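Local coordinates for protein agmatine ureohydrolase (Thermoplasma volcanium GSS1, PDB 3PZL) that probably hydrolyses agmatine to putrescine and urea with the help of two manganese ions bound in each subunit, at residues Y37-I42 against M84-D89; F44-S49 against E92-E97; I77-S82 against F293-E298; T102-V107 against A130-P135; E216-S221 against E259-K264. One frame throughout, in Å; residues are numbered along the deposited sequence.

Contact 1 (Y37-I42 against M84-D89)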
# COMPACT_ATOMS: atom_id res chain seq x y z
N TYR B 37 18.74 -26.37 -18.08
CA TYR B 37 17.72 -25.96 -17.11
C TYR B 37 16.56 -25.23 -17.81
O TYR B 37 16.74 -24.23 -18.49
CB TYR B 37 18.33 -25.08 -16.00
CG TYR B 37 19.47 -25.72 -15.25
CD1 TYR B 37 19.22 -26.58 -14.18
CD2 TYR B 37 20.79 -25.46 -15.59
CE1 TYR B 37 20.27 -27.16 -13.46
CE2 TYR B 37 21.85 -26.03 -14.88
CZ TYR B 37 21.57 -26.88 -13.82
OH TYR B 37 22.59 -27.48 -13.11
N VAL B 38 15.37 -25.75 -17.64
CA VAL B 38 14.24 -25.23 -18.33
C VAL B 38 13.23 -24.70 -17.31
O VAL B 38 12.60 -25.46 -16.56
CB VAL B 38 13.62 -26.31 -19.22
CG1 VAL B 38 12.48 -25.74 -20.01
CG2 VAL B 38 14.67 -26.84 -20.14
N VAL B 39 13.12 -23.38 -17.30
CA VAL B 39 12.30 -22.65 -16.35
C VAL B 39 10.98 -22.35 -17.03
O VAL B 39 10.96 -21.89 -18.18
CB VAL B 39 12.97 -21.31 -15.97
CG1 VAL B 39 11.97 -20.37 -15.33
CG2 VAL B 39 14.16 -21.57 -15.08
N PHE B 40 9.89 -22.62 -16.32
CA PHE B 40 8.56 -22.38 -16.85
C PHE B 40 7.56 -22.06 -15.76
O PHE B 40 7.65 -22.55 -14.64
CB PHE B 40 8.08 -23.55 -17.73
CG PHE B 40 7.99 -24.86 -17.00
CD1 PHE B 40 9.06 -25.74 -16.97
CD2 PHE B 40 6.81 -25.22 -16.36
CE1 PHE B 40 8.96 -26.94 -16.29
CE2 PHE B 40 6.71 -26.42 -15.69
CZ PHE B 40 7.78 -27.28 -15.66
N GLY B 41 6.60 -21.21 -16.10
CA GLY B 41 5.59 -20.79 -15.17
C GLY B 41 4.27 -21.46 -15.39
O GLY B 41 3.88 -21.76 -16.51
N ILE B 42 3.56 -21.67 -14.28
CA ILE B 42 2.22 -22.20 -14.30
C ILE B 42 1.36 -21.32 -13.39
O ILE B 42 1.42 -21.43 -12.18
CB ILE B 42 2.27 -23.69 -13.89
CG1 ILE B 42 2.80 -24.49 -15.08
CG2 ILE B 42 0.90 -24.23 -13.42
CD1 ILE B 42 3.32 -25.81 -14.73
N MSE B 84 20.46 -22.02 -19.43
CA MSE B 84 19.12 -21.75 -18.95
C MSE B 84 18.24 -21.33 -20.11
O MSE B 84 18.68 -20.58 -21.00
CB MSE B 84 19.15 -20.60 -17.98
CG MSE B 84 19.45 -20.93 -16.55
SE MSE B 84 19.01 -19.32 -15.47
CE MSE B 84 20.81 -18.63 -15.29
N ALA B 85 16.99 -21.76 -20.05
CA ALA B 85 15.94 -21.34 -20.97
C ALA B 85 14.68 -20.97 -20.19
O ALA B 85 14.46 -21.49 -19.10
CB ALA B 85 15.64 -22.48 -21.95
N ASP B 86 13.86 -20.09 -20.75
CA ASP B 86 12.61 -19.72 -20.11
C ASP B 86 11.52 -19.90 -21.14
O ASP B 86 11.44 -19.14 -22.09
CB ASP B 86 12.64 -18.26 -19.63
CG ASP B 86 11.47 -17.89 -18.67
OD1 ASP B 86 10.54 -18.69 -18.44
OD2 ASP B 86 11.51 -16.77 -18.12
N LEU B 87 10.65 -20.88 -20.95
CA LEU B 87 9.54 -21.09 -21.90
C LEU B 87 8.41 -20.05 -21.81
O LEU B 87 7.64 -19.92 -22.77
CB LEU B 87 8.97 -22.50 -21.77
CG LEU B 87 9.99 -23.62 -21.87
CD1 LEU B 87 9.28 -24.94 -21.75
CD2 LEU B 87 10.79 -23.53 -23.15
N GLY B 88 8.32 -19.33 -20.68
CA GLY B 88 7.17 -18.48 -20.39
C GLY B 88 6.10 -19.17 -19.54
O GLY B 88 6.40 -19.98 -18.67
N ASP B 89 4.85 -18.82 -19.77
CA ASP B 89 3.74 -19.23 -18.91
C ASP B 89 2.70 -20.01 -19.68
O ASP B 89 2.57 -19.88 -20.90
CB ASP B 89 3.07 -18.00 -18.31
CG ASP B 89 3.78 -17.48 -17.05
OD1 ASP B 89 4.95 -17.86 -16.75
OD2 ASP B 89 3.15 -16.67 -16.34
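Val38 and Leu87 meet across parallel strands 37-42 and 84-89, at one margin, within this chain, of the eight-stranded parallel sheet of the arginase fold, a worked example of a strand pair interrupted by a beta bulge. Their side chains cross obliquely: with CG1 of Val38 anti to its backbone N (chi1 -177°), that methyl lies 3.7 Å from Leu87 CD1. Leu87 CB also approaches Phe40 CB, at 4.3 Å, but the Phe40 ring leads away, to Val106 and to the ring of Phe20 of a second subunit. Val39 and Asp86 form the next oblique pair, with Asp86 OD1 beside Val39 CG1. The same OD1 accepts Gly88 N from above the carboxylate plane at 3.2 Å, closing an Asx turn, while OD2 is held by Arg62 and by the backbone N of Ile25. Where the strands begin, Tyr37 CB packs on CG of the selenomethionine Met84, and the Tyr37 hydroxyl runs off to Glu298.

Between these side chains the backbones are joined regularly at first: Ala85 N to Tyr37 O (2.9 Å), Val39 N to Ala85 O and Leu87 N to Val39 O. The register then slips by one residue, and Gly41 N bonds to Gly88 O (2.9 Å). Gly88 takes a positive phi of 94°, where a side chain would be jammed against the preceding carbonyl. Beyond the bulge, Asp89 pairs antiparallel with a strand of the second subunit, continuing the sheet. Its OD1, salt-bridged to Arg62, comes within 3.4 Å of Gly41 CA, on ground that a CB at Gly41 would claim.

Contact 2 (F44-S49 against E92-E97)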
# COMPACT_ATOMS: atom_id res chain seq x y z
N PHE B 44 -1.49 -20.86 -11.75
CA PHE B 44 -2.73 -21.49 -11.31
C PHE B 44 -2.95 -21.33 -9.82
O PHE B 44 -2.03 -21.45 -9.03
CB PHE B 44 -2.81 -22.96 -11.71
CG PHE B 44 -3.99 -23.66 -11.13
CD1 PHE B 44 -5.21 -23.61 -11.76
CD2 PHE B 44 -3.87 -24.36 -9.93
CE1 PHE B 44 -6.30 -24.26 -11.23
CE2 PHE B 44 -4.95 -25.01 -9.39
CZ PHE B 44 -6.17 -24.95 -10.04
N ASP B 45 -4.20 -21.12 -9.44
CA ASP B 45 -4.49 -20.48 -8.18
C ASP B 45 -5.80 -20.94 -7.60
O ASP B 45 -6.10 -20.64 -6.44
CB ASP B 45 -4.65 -18.98 -8.47
CG ASP B 45 -4.23 -18.16 -7.35
OD1 ASP B 45 -4.08 -18.77 -6.25
OD2 ASP B 45 -4.05 -16.92 -7.54
N ASN B 46 -6.58 -21.63 -8.42
CA ASN B 46 -8.00 -21.78 -8.19
C ASN B 46 -8.34 -22.87 -7.18
O ASN B 46 -9.28 -23.65 -7.35
CB ASN B 46 -8.75 -22.00 -9.51
CG ASN B 46 -10.14 -21.44 -9.47
OD1 ASN B 46 -10.36 -20.34 -8.95
ND2 ASN B 46 -11.09 -22.20 -10.00
N THR B 47 -7.56 -22.91 -6.12
CA THR B 47 -7.89 -23.77 -4.99
C THR B 47 -7.48 -23.05 -3.69
O THR B 47 -7.70 -23.57 -2.59
CB THR B 47 -7.24 -25.20 -5.15
OG1 THR B 47 -8.21 -26.21 -4.89
CG2 THR B 47 -6.07 -25.40 -4.25
N SER B 48 -6.90 -21.86 -3.84
CA SER B 48 -6.28 -21.14 -2.73
C SER B 48 -7.29 -20.27 -2.01
O SER B 48 -7.94 -19.44 -2.62
CB SER B 48 -5.11 -20.26 -3.22
OG SER B 48 -4.00 -21.04 -3.60
N SER B 49 -7.39 -20.45 -0.71
CA SER B 49 -8.48 -19.80 0.00
C SER B 49 -8.10 -18.48 0.63
O SER B 49 -8.79 -17.47 0.41
CB SER B 49 -9.04 -20.71 1.08
OG SER B 49 -10.03 -19.97 1.78
N GLU B 92 -4.03 -19.68 -18.39
CA GLU B 92 -4.70 -19.81 -17.15
C GLU B 92 -5.88 -20.77 -17.34
O GLU B 92 -6.46 -20.85 -18.43
CB GLU B 92 -5.18 -18.44 -16.71
CG GLU B 92 -4.04 -17.49 -16.32
CD GLU B 92 -4.54 -16.33 -15.45
OE1 GLU B 92 -5.60 -15.72 -15.79
OE2 GLU B 92 -3.89 -16.03 -14.41
N SER B 93 -6.20 -21.51 -16.29
CA SER B 93 -7.30 -22.47 -16.31
C SER B 93 -7.91 -22.56 -14.92
O SER B 93 -7.21 -22.38 -13.91
CB SER B 93 -6.77 -23.83 -16.78
OG SER B 93 -7.77 -24.83 -16.73
N GLU B 94 -9.21 -22.84 -14.84
CA GLU B 94 -9.86 -22.96 -13.54
C GLU B 94 -9.87 -24.39 -13.04
O GLU B 94 -10.25 -24.66 -11.89
CB GLU B 94 -11.25 -22.37 -13.57
CG GLU B 94 -11.23 -20.83 -13.69
CD GLU B 94 -12.56 -20.13 -13.37
OE1 GLU B 94 -13.62 -20.81 -13.34
OE2 GLU B 94 -12.55 -18.87 -13.20
N ASP B 95 -9.44 -25.31 -13.90
CA ASP B 95 -9.52 -26.73 -13.63
C ASP B 95 -8.19 -27.37 -13.13
O ASP B 95 -7.20 -27.45 -13.88
CB ASP B 95 -10.03 -27.45 -14.89
CG ASP B 95 -10.11 -28.96 -14.70
OD1 ASP B 95 -10.31 -29.43 -13.54
OD2 ASP B 95 -9.97 -29.66 -15.72
N VAL B 96 -8.20 -27.82 -11.88
CA VAL B 96 -7.01 -28.40 -11.23
C VAL B 96 -6.51 -29.64 -11.98
O VAL B 96 -5.33 -29.72 -12.33
CB VAL B 96 -7.23 -28.71 -9.71
CG1 VAL B 96 -5.91 -28.79 -8.96
CG2 VAL B 96 -8.09 -27.66 -9.06
N GLU B 97 -7.40 -30.60 -12.24
CA GLU B 97 -7.02 -31.82 -12.95
C GLU B 97 -6.36 -31.48 -14.26
O GLU B 97 -5.32 -32.03 -14.57
CB GLU B 97 -8.21 -32.74 -13.21
CG GLU B 97 -8.69 -33.56 -12.00
CD GLU B 97 -10.25 -33.49 -11.83
OE1 GLU B 97 -10.98 -33.24 -12.83
OE2 GLU B 97 -10.74 -33.67 -10.68
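Phe44 has CG anti to its backbone N (chi1 172°), and Val96 has CG1 likewise anti (chi1 -158°); both valine methyls meet the end of the ring, CG1 at CE2 and CG2 at CZ. The two side chains cross at about a right angle, and Phe44 CZ lies 3.5 Å from Val96 CG2. Farther round the ring edge, Ser93 O sits in the ring plane, 3.2 Å from Phe44 CD1. One face is covered from within its own loop: Asn46 N stands over the ring centre. An alanine in place of Phe44 would probably leave a gap beside the Val96 methyls and strip Ser93 O of its aromatic neighbour.

A single hydrogen bond crosses the contact. Asn46 ND2 donates to Glu94 O over 3.2 Å, in the carbonyl plane and on a lone pair, while Asn46 OD1 accepts from Arg52. Asp95 holds the N-cap position of helix 96-112, and the Thr47 side chain is about 9 Å from a bound manganese ion. The loop after strand 37-42 is thus fastened to the start of a helix by one hydrogen bond from a neutral amide, by apolar Phe44-Val96 packing and by an aromatic C-H edge whose slight positive polarity probably suits the Ser93 carbonyl.

Contact 3 (I77-S82 against F293-E298)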
# COMPACT_ATOMS: atom_id res chain seq x y z
N ILE B 77 29.99 -19.35 -10.24
CA ILE B 77 29.32 -19.88 -11.41
C ILE B 77 28.61 -18.75 -12.12
O ILE B 77 27.82 -18.02 -11.51
CB ILE B 77 28.27 -20.91 -11.01
CG1 ILE B 77 28.96 -22.15 -10.45
CG2 ILE B 77 27.32 -21.23 -12.19
CD1 ILE B 77 29.81 -22.92 -11.49
N ASP B 78 28.91 -18.62 -13.42
CA ASP B 78 28.26 -17.66 -14.30
C ASP B 78 26.99 -18.30 -14.89
O ASP B 78 27.05 -19.29 -15.64
CB ASP B 78 29.24 -17.22 -15.40
CG ASP B 78 28.59 -16.32 -16.45
OD1 ASP B 78 27.54 -15.70 -16.18
OD2 ASP B 78 29.17 -16.24 -17.56
N LEU B 79 25.85 -17.73 -14.53
CA LEU B 79 24.57 -18.30 -14.93
C LEU B 79 24.27 -18.14 -16.41
O LEU B 79 23.54 -18.94 -16.99
CB LEU B 79 23.47 -17.69 -14.08
CG LEU B 79 23.59 -18.11 -12.62
CD1 LEU B 79 22.72 -17.22 -11.79
CD2 LEU B 79 23.19 -19.56 -12.42
N LEU B 80 24.88 -17.12 -17.02
CA LEU B 80 24.75 -16.85 -18.44
C LEU B 80 25.32 -17.99 -19.26
O LEU B 80 24.90 -18.23 -20.39
CB LEU B 80 25.49 -15.56 -18.78
CG LEU B 80 24.60 -14.33 -18.92
CD1 LEU B 80 25.39 -13.14 -19.41
CD2 LEU B 80 23.42 -14.65 -19.86
N ALA B 81 26.29 -18.69 -18.68
CA ALA B 81 26.90 -19.82 -19.34
C ALA B 81 26.48 -21.15 -18.67
O ALA B 81 27.18 -22.16 -18.76
CB ALA B 81 28.40 -19.66 -19.36
N SER B 82 25.32 -21.15 -18.02
CA SER B 82 24.80 -22.37 -17.44
C SER B 82 23.61 -23.04 -18.16
O SER B 82 22.94 -23.89 -17.61
CB SER B 82 24.45 -22.11 -15.98
OG SER B 82 25.60 -21.65 -15.30
N PHE B 293 19.95 -22.88 -6.64
CA PHE B 293 19.82 -24.24 -7.12
C PHE B 293 20.71 -24.50 -8.32
O PHE B 293 21.51 -25.45 -8.32
CB PHE B 293 18.39 -24.53 -7.47
CG PHE B 293 18.21 -25.82 -8.16
CD1 PHE B 293 17.99 -26.98 -7.45
CD2 PHE B 293 18.24 -25.89 -9.53
CE1 PHE B 293 17.79 -28.18 -8.09
CE2 PHE B 293 18.06 -27.10 -10.18
CZ PHE B 293 17.82 -28.24 -9.46
N ILE B 294 20.59 -23.66 -9.35
CA ILE B 294 21.36 -23.85 -10.57
C ILE B 294 22.86 -23.74 -10.27
O ILE B 294 23.62 -24.64 -10.61
CB ILE B 294 20.91 -22.86 -11.71
CG1 ILE B 294 19.49 -23.17 -12.16
CG2 ILE B 294 21.82 -22.92 -12.89
CD1 ILE B 294 18.94 -22.15 -13.08
N ALA B 295 23.26 -22.65 -9.61
CA ALA B 295 24.66 -22.36 -9.36
C ALA B 295 25.33 -23.46 -8.56
O ALA B 295 26.38 -23.95 -8.94
CB ALA B 295 24.87 -20.98 -8.69
N SER B 296 24.73 -23.86 -7.45
CA SER B 296 25.39 -24.86 -6.61
C SER B 296 25.46 -26.21 -7.30
O SER B 296 26.37 -27.01 -7.04
CB SER B 296 24.68 -25.01 -5.27
OG SER B 296 23.43 -25.60 -5.48
N ARG B 297 24.50 -26.49 -8.17
CA ARG B 297 24.56 -27.71 -8.96
C ARG B 297 25.68 -27.65 -10.01
O ARG B 297 26.36 -28.66 -10.23
CB ARG B 297 23.22 -27.97 -9.65
CG ARG B 297 23.16 -29.30 -10.34
CD ARG B 297 21.73 -29.67 -10.66
NE ARG B 297 21.60 -31.07 -11.07
CZ ARG B 297 21.87 -31.50 -12.30
NH1 ARG B 297 22.25 -30.63 -13.22
NH2 ARG B 297 21.73 -32.78 -12.61
N GLU B 298 25.87 -26.49 -10.63
CA GLU B 298 26.92 -26.33 -11.61
C GLU B 298 28.27 -26.43 -10.95
O GLU B 298 29.22 -26.93 -11.57
CB GLU B 298 26.80 -25.00 -12.36
CG GLU B 298 25.67 -24.95 -13.41
CD GLU B 298 25.82 -25.99 -14.51
OE1 GLU B 298 26.82 -25.96 -15.23
OE2 GLU B 298 24.93 -26.84 -14.67
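Ile77 is the principal bump, set into the helix surface between Ala295 and Glu298. Its CB rests against the small Ala295 CB at 4.1 Å, while CG1 lies 3.5 Å from Ala295 O. Its CG2 and CD1 both rest on the CB of Glu298, each 3.8 Å away, and the two side chains cross at about a right angle. An alanine at Ile77 would probably leave a gap over Glu298 CB, with the contacts of CG1, CG2 and CD1 lost. Leu79 supplies a second bump: its CD2 comes obliquely on to Ile294 CG2 at 3.7 Å and reaches the flank of Ala295. Between Ile294 and Glu298 fits the slim Ser82, its CB 4.0 Å from Glu298 CG, whose chain folds back at chi2 (-60°).

The turn offering these residues is braced from within. Asp78 O receives Ala81 N and Ser82 OG from opposite faces of its carbonyl plane, and Asp78 OD1 accepts Leu80 N in an Asx turn. Asp78 OD2 meanwhile pairs with Arg186 of a fourth subunit. No hydrogen bond spans the two segments, and the Glu298 carboxylate turns to Tyr37 OH instead, so the turn and helix 281-303 are held together by fit of aliphatic surfaces rather than by polar pairing.

Contact 4 (T102-V107 against A130-P135)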
# COMPACT_ATOMS: atom_id res chain seq x y z
N THR B 102 -1.35 -31.38 -17.24
CA THR B 102 -0.50 -30.66 -18.17
C THR B 102 0.93 -30.66 -17.66
O THR B 102 1.87 -30.89 -18.42
CB THR B 102 -0.97 -29.21 -18.40
OG1 THR B 102 -2.31 -29.20 -18.93
CG2 THR B 102 -0.03 -28.51 -19.37
N VAL B 103 1.08 -30.40 -16.36
CA VAL B 103 2.40 -30.41 -15.73
C VAL B 103 3.10 -31.75 -15.96
O VAL B 103 4.26 -31.76 -16.41
CB VAL B 103 2.33 -30.05 -14.22
CG1 VAL B 103 3.59 -30.44 -13.48
CG2 VAL B 103 2.10 -28.55 -14.06
N GLU B 104 2.38 -32.86 -15.70
CA GLU B 104 2.95 -34.20 -15.78
C GLU B 104 3.61 -34.46 -17.13
O GLU B 104 4.74 -34.94 -17.18
CB GLU B 104 1.89 -35.25 -15.48
CG GLU B 104 2.37 -36.70 -15.63
CD GLU B 104 1.20 -37.70 -15.64
OE1 GLU B 104 0.02 -37.25 -15.76
OE2 GLU B 104 1.45 -38.92 -15.51
N SER B 105 2.93 -34.12 -18.21
CA SER B 105 3.49 -34.23 -19.57
C SER B 105 4.75 -33.37 -19.74
O SER B 105 5.77 -33.81 -20.29
CB SER B 105 2.46 -33.80 -20.63
OG SER B 105 1.17 -34.36 -20.35
N VAL B 106 4.66 -32.13 -19.27
CA VAL B 106 5.76 -31.20 -19.41
C VAL B 106 6.97 -31.65 -18.58
O VAL B 106 8.12 -31.55 -19.04
CB VAL B 106 5.31 -29.79 -19.02
CG1 VAL B 106 6.47 -28.82 -19.15
CG2 VAL B 106 4.10 -29.35 -19.89
N VAL B 107 6.71 -32.17 -17.38
CA VAL B 107 7.77 -32.71 -16.53
C VAL B 107 8.43 -33.98 -17.12
O VAL B 107 9.66 -34.02 -17.28
CB VAL B 107 7.28 -32.88 -15.06
CG1 VAL B 107 8.28 -33.62 -14.23
CG2 VAL B 107 7.07 -31.52 -14.43
N ALA B 130 4.23 -33.06 -11.37
CA ALA B 130 5.62 -33.43 -11.41
C ALA B 130 5.91 -34.77 -10.69
O ALA B 130 6.71 -35.57 -11.17
CB ALA B 130 6.47 -32.30 -10.86
N VAL B 131 5.21 -35.04 -9.58
CA VAL B 131 5.43 -36.28 -8.83
C VAL B 131 4.99 -37.54 -9.59
O VAL B 131 5.52 -38.61 -9.35
CB VAL B 131 4.75 -36.27 -7.45
CG1 VAL B 131 5.18 -37.48 -6.63
CG2 VAL B 131 5.07 -34.98 -6.70
N ARG B 132 4.02 -37.42 -10.50
CA ARG B 132 3.56 -38.55 -11.30
C ARG B 132 4.67 -38.96 -12.26
O ARG B 132 4.69 -40.10 -12.71
CB ARG B 132 2.32 -38.19 -12.14
CG ARG B 132 1.01 -38.06 -11.38
CD ARG B 132 -0.07 -37.52 -12.31
NE ARG B 132 -1.35 -37.26 -11.65
CZ ARG B 132 -2.42 -36.75 -12.25
NH1 ARG B 132 -2.41 -36.45 -13.54
NH2 ARG B 132 -3.51 -36.54 -11.54
N ALA B 133 5.58 -38.04 -12.56
CA ALA B 133 6.59 -38.30 -13.56
C ALA B 133 7.87 -38.99 -13.01
O ALA B 133 8.73 -39.47 -13.77
CB ALA B 133 6.89 -37.05 -14.31
N LEU B 134 7.96 -39.07 -11.68
CA LEU B 134 9.16 -39.57 -11.00
C LEU B 134 9.46 -41.06 -11.19
O LEU B 134 8.59 -41.91 -11.02
CB LEU B 134 9.09 -39.25 -9.50
CG LEU B 134 8.94 -37.78 -9.11
CD1 LEU B 134 9.00 -37.66 -7.62
CD2 LEU B 134 10.01 -36.87 -9.77
N PRO B 135 10.71 -41.38 -11.53
CA PRO B 135 11.23 -42.76 -11.47
C PRO B 135 11.24 -43.33 -10.03
O PRO B 135 11.06 -42.60 -9.06
CB PRO B 135 12.66 -42.61 -12.00
CG PRO B 135 12.66 -41.37 -12.83
CD PRO B 135 11.67 -40.45 -12.18
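Glu104 and Ala130 mark the nearest approach of the two backbones, with their CA atoms 5.2 Å apart. Residues 102-107 are regular helix within 96-112. Opposite them lie the later part of helix 126-132 and the chain that follows, where Ala133 N bonds to Ala130 O. The close approach is consistent with the small side chains that Ala130 and Ala133 bring to the other helix.

Val107 uses both branches here. Its CG1, anti to the backbone N (chi1 171°), lies 3.7 Å from Ala133 CB, and its CG2 stands at the same 3.7 Å from Ala130 CB. One turn earlier, Val103 CG1 covers the backbone N of Ala130 at 3.4 Å.

Glu104 and Arg132 make the polar flank. Both chains are extended and they cross at about a right angle, with Glu104 CG 3.8 Å from Arg132 CB, so methylene packing accompanies the charge pairing. OE1 of Glu104 reaches the edge of the guanidinium, in its plane, and takes a weak salt-bridging hydrogen bond from Arg132 NH1 at 3.4 Å. The carboxylate and guanidinium planes are 74° apart, and the same NH1 has its stronger partner in Asp101.

Around this pair, Val103 and Val106 lie on Ile42 and Phe40 of strand 37-42, Ala130 touches Tyr225 of strand 223-229, and Val131 and Arg132 pack on helix 163-171.

Contact 5 (E216-S221 against E259-K264)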
# COMPACT_ATOMS: atom_id res chain seq x y z
N GLU B 216 20.47 -36.95 6.71
CA GLU B 216 19.61 -38.12 6.60
C GLU B 216 19.19 -38.36 5.14
O GLU B 216 19.49 -39.42 4.58
CB GLU B 216 18.38 -38.04 7.53
CG GLU B 216 18.66 -37.94 9.03
CD GLU B 216 17.41 -37.61 9.85
OE1 GLU B 216 16.33 -37.34 9.25
OE2 GLU B 216 17.49 -37.60 11.10
N VAL B 217 18.54 -37.36 4.53
CA VAL B 217 18.09 -37.42 3.12
C VAL B 217 19.22 -37.76 2.14
O VAL B 217 19.10 -38.66 1.33
CB VAL B 217 17.42 -36.09 2.68
CG1 VAL B 217 17.00 -36.15 1.25
CG2 VAL B 217 16.22 -35.78 3.56
N ASP B 218 20.31 -37.02 2.19
CA ASP B 218 21.45 -37.31 1.33
C ASP B 218 21.91 -38.78 1.37
O ASP B 218 22.22 -39.37 0.34
CB ASP B 218 22.61 -36.39 1.65
CG ASP B 218 23.53 -36.19 0.46
OD1 ASP B 218 23.23 -36.73 -0.62
OD2 ASP B 218 24.54 -35.49 0.59
N ARG B 219 21.96 -39.37 2.56
CA ARG B 219 22.38 -40.77 2.69
C ARG B 219 21.36 -41.75 2.14
O ARG B 219 21.72 -42.69 1.44
CB ARG B 219 22.70 -41.10 4.14
CG ARG B 219 24.05 -40.55 4.58
CD ARG B 219 24.14 -40.47 6.08
NE ARG B 219 25.48 -40.08 6.56
CZ ARG B 219 25.95 -38.83 6.58
NH1 ARG B 219 25.19 -37.83 6.11
NH2 ARG B 219 27.18 -38.57 7.06
N LYS B 220 20.09 -41.51 2.44
CA LYS B 220 19.00 -42.41 2.05
C LYS B 220 18.73 -42.46 0.54
O LYS B 220 18.60 -43.54 -0.02
CB LYS B 220 17.71 -42.03 2.79
CG LYS B 220 16.59 -43.01 2.53
CD LYS B 220 15.49 -42.90 3.57
CE LYS B 220 14.56 -44.16 3.48
NZ LYS B 220 13.25 -43.81 4.15
N SER B 221 18.65 -41.30 -0.09
CA SER B 221 18.16 -41.16 -1.47
C SER B 221 19.28 -41.05 -2.49
O SER B 221 20.30 -40.41 -2.26
CB SER B 221 17.34 -39.89 -1.55
OG SER B 221 16.52 -39.74 -0.39
N GLU B 259 21.63 -25.90 -1.73
CA GLU B 259 23.10 -26.01 -1.87
C GLU B 259 23.51 -27.51 -1.84
O GLU B 259 24.10 -28.02 -2.78
CB GLU B 259 23.70 -25.31 -0.64
CG GLU B 259 24.96 -24.58 -0.82
CD GLU B 259 25.53 -24.07 0.52
OE1 GLU B 259 25.38 -24.73 1.57
OE2 GLU B 259 26.16 -22.99 0.52
N ARG B 260 23.13 -28.18 -0.76
CA ARG B 260 23.56 -29.53 -0.44
C ARG B 260 22.91 -30.65 -1.27
O ARG B 260 23.45 -31.73 -1.36
CB ARG B 260 23.28 -29.77 1.04
CG ARG B 260 24.23 -29.05 2.00
CD ARG B 260 25.64 -29.65 1.99
NE ARG B 260 25.67 -31.12 1.99
CZ ARG B 260 25.26 -31.89 3.01
NH1 ARG B 260 24.75 -31.37 4.13
NH2 ARG B 260 25.33 -33.21 2.89
N LEU B 261 21.76 -30.38 -1.87
CA LEU B 261 20.98 -31.40 -2.53
C LEU B 261 20.76 -31.25 -4.04
O LEU B 261 20.15 -32.11 -4.67
CB LEU B 261 19.62 -31.53 -1.83
CG LEU B 261 19.43 -32.63 -0.80
CD1 LEU B 261 20.72 -33.06 -0.11
CD2 LEU B 261 18.44 -32.18 0.22
N SER B 262 21.24 -30.16 -4.63
CA SER B 262 20.89 -29.84 -6.02
C SER B 262 21.65 -30.73 -7.00
O SER B 262 21.21 -30.92 -8.13
CB SER B 262 21.17 -28.39 -6.34
OG SER B 262 22.53 -28.14 -6.07
N TYR B 263 22.77 -31.29 -6.56
CA TYR B 263 23.52 -32.23 -7.38
C TYR B 263 22.81 -33.58 -7.64
O TYR B 263 23.14 -34.28 -8.57
CB TYR B 263 24.90 -32.47 -6.75
CG TYR B 263 24.94 -33.47 -5.62
CD1 TYR B 263 24.49 -33.13 -4.34
CD2 TYR B 263 25.47 -34.76 -5.82
CE1 TYR B 263 24.54 -34.05 -3.30
CE2 TYR B 263 25.53 -35.69 -4.78
CZ TYR B 263 25.06 -35.33 -3.53
OH TYR B 263 25.11 -36.24 -2.50
N LYS B 264 21.84 -33.92 -6.81
CA LYS B 264 21.05 -35.14 -6.97
C LYS B 264 19.68 -34.83 -7.52
O LYS B 264 18.87 -35.75 -7.69
CB LYS B 264 20.82 -35.83 -5.62
CG LYS B 264 22.03 -36.28 -4.94
CD LYS B 264 21.68 -37.01 -3.67
CE LYS B 264 22.74 -38.01 -3.37
NZ LYS B 264 22.13 -38.94 -2.44
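Asp218 forms a salt-bridge network with Arg260 and Lys264 and takes a hydrogen bond from Tyr263 as well; the network joins the C-terminal part of helix 202-220 to helix 251-261 and the residues after it, each helix leading into a strand of the central parallel sheet of this alpha/beta fold.

Charge pairing uses both carboxylate oxygens. OD1 of Asp218 pairs with Lys264 NZ at 3.1 Å, and OD2 with Arg260 NH2 at 3.3 Å; both are weak as hydrogen bonds, the second strongly bent, with the carboxylate and guanidinium planes 55° apart. Arg260 NH2 has a further acidic partner in Glu215.

Two firmer hydrogen bonds accompany these pairs. Tyr263 OH donates to the syn lone pair of Asp218 OD1 over 2.7 Å, the ring turned 74° from the carboxylate plane. Lys264 NZ also meets the backbone, reaching a lone pair of Asp218 O at 2.8 Å, which places a positive charge at the C-terminal end of helix 202-220, where it is probably favourable.

Apolar contact is slight: Val217 CG1 lies 4.3 Å from Leu261 CD2, and Asp218 CB 4.2 Å from Leu261 CD1.

Tyr263 is itself stacked on Tyr300, and one face of its ring carries Lys264 CG, 3.4 Å above the plane and over the centre.

The five contacts illustrate how one parallel sheet gathers distant pieces of chain. Contact 1 forms its margin within the chain; contacts 1, 2 and 3 alternate their segments along the sequence, while contacts 4 and 5 follow contact 1 in series and lie between the two segments of contact 3. Contacts 2 and 4 share helix 96-112, their centres about 18 Å apart. Contact 3 touches contact 1 (centres about 15 Å apart) through Tyr37 and Glu298, and contact 5 (centres about 18 Å apart) through Ser296 and Ser262. The centre of contact 2 lies about 32 Å from those of 3 and 5, across the chain's centre. Of the five, contact 2 comes nearest the manganese ions; contacts 1, 3 and 5 lie away from them.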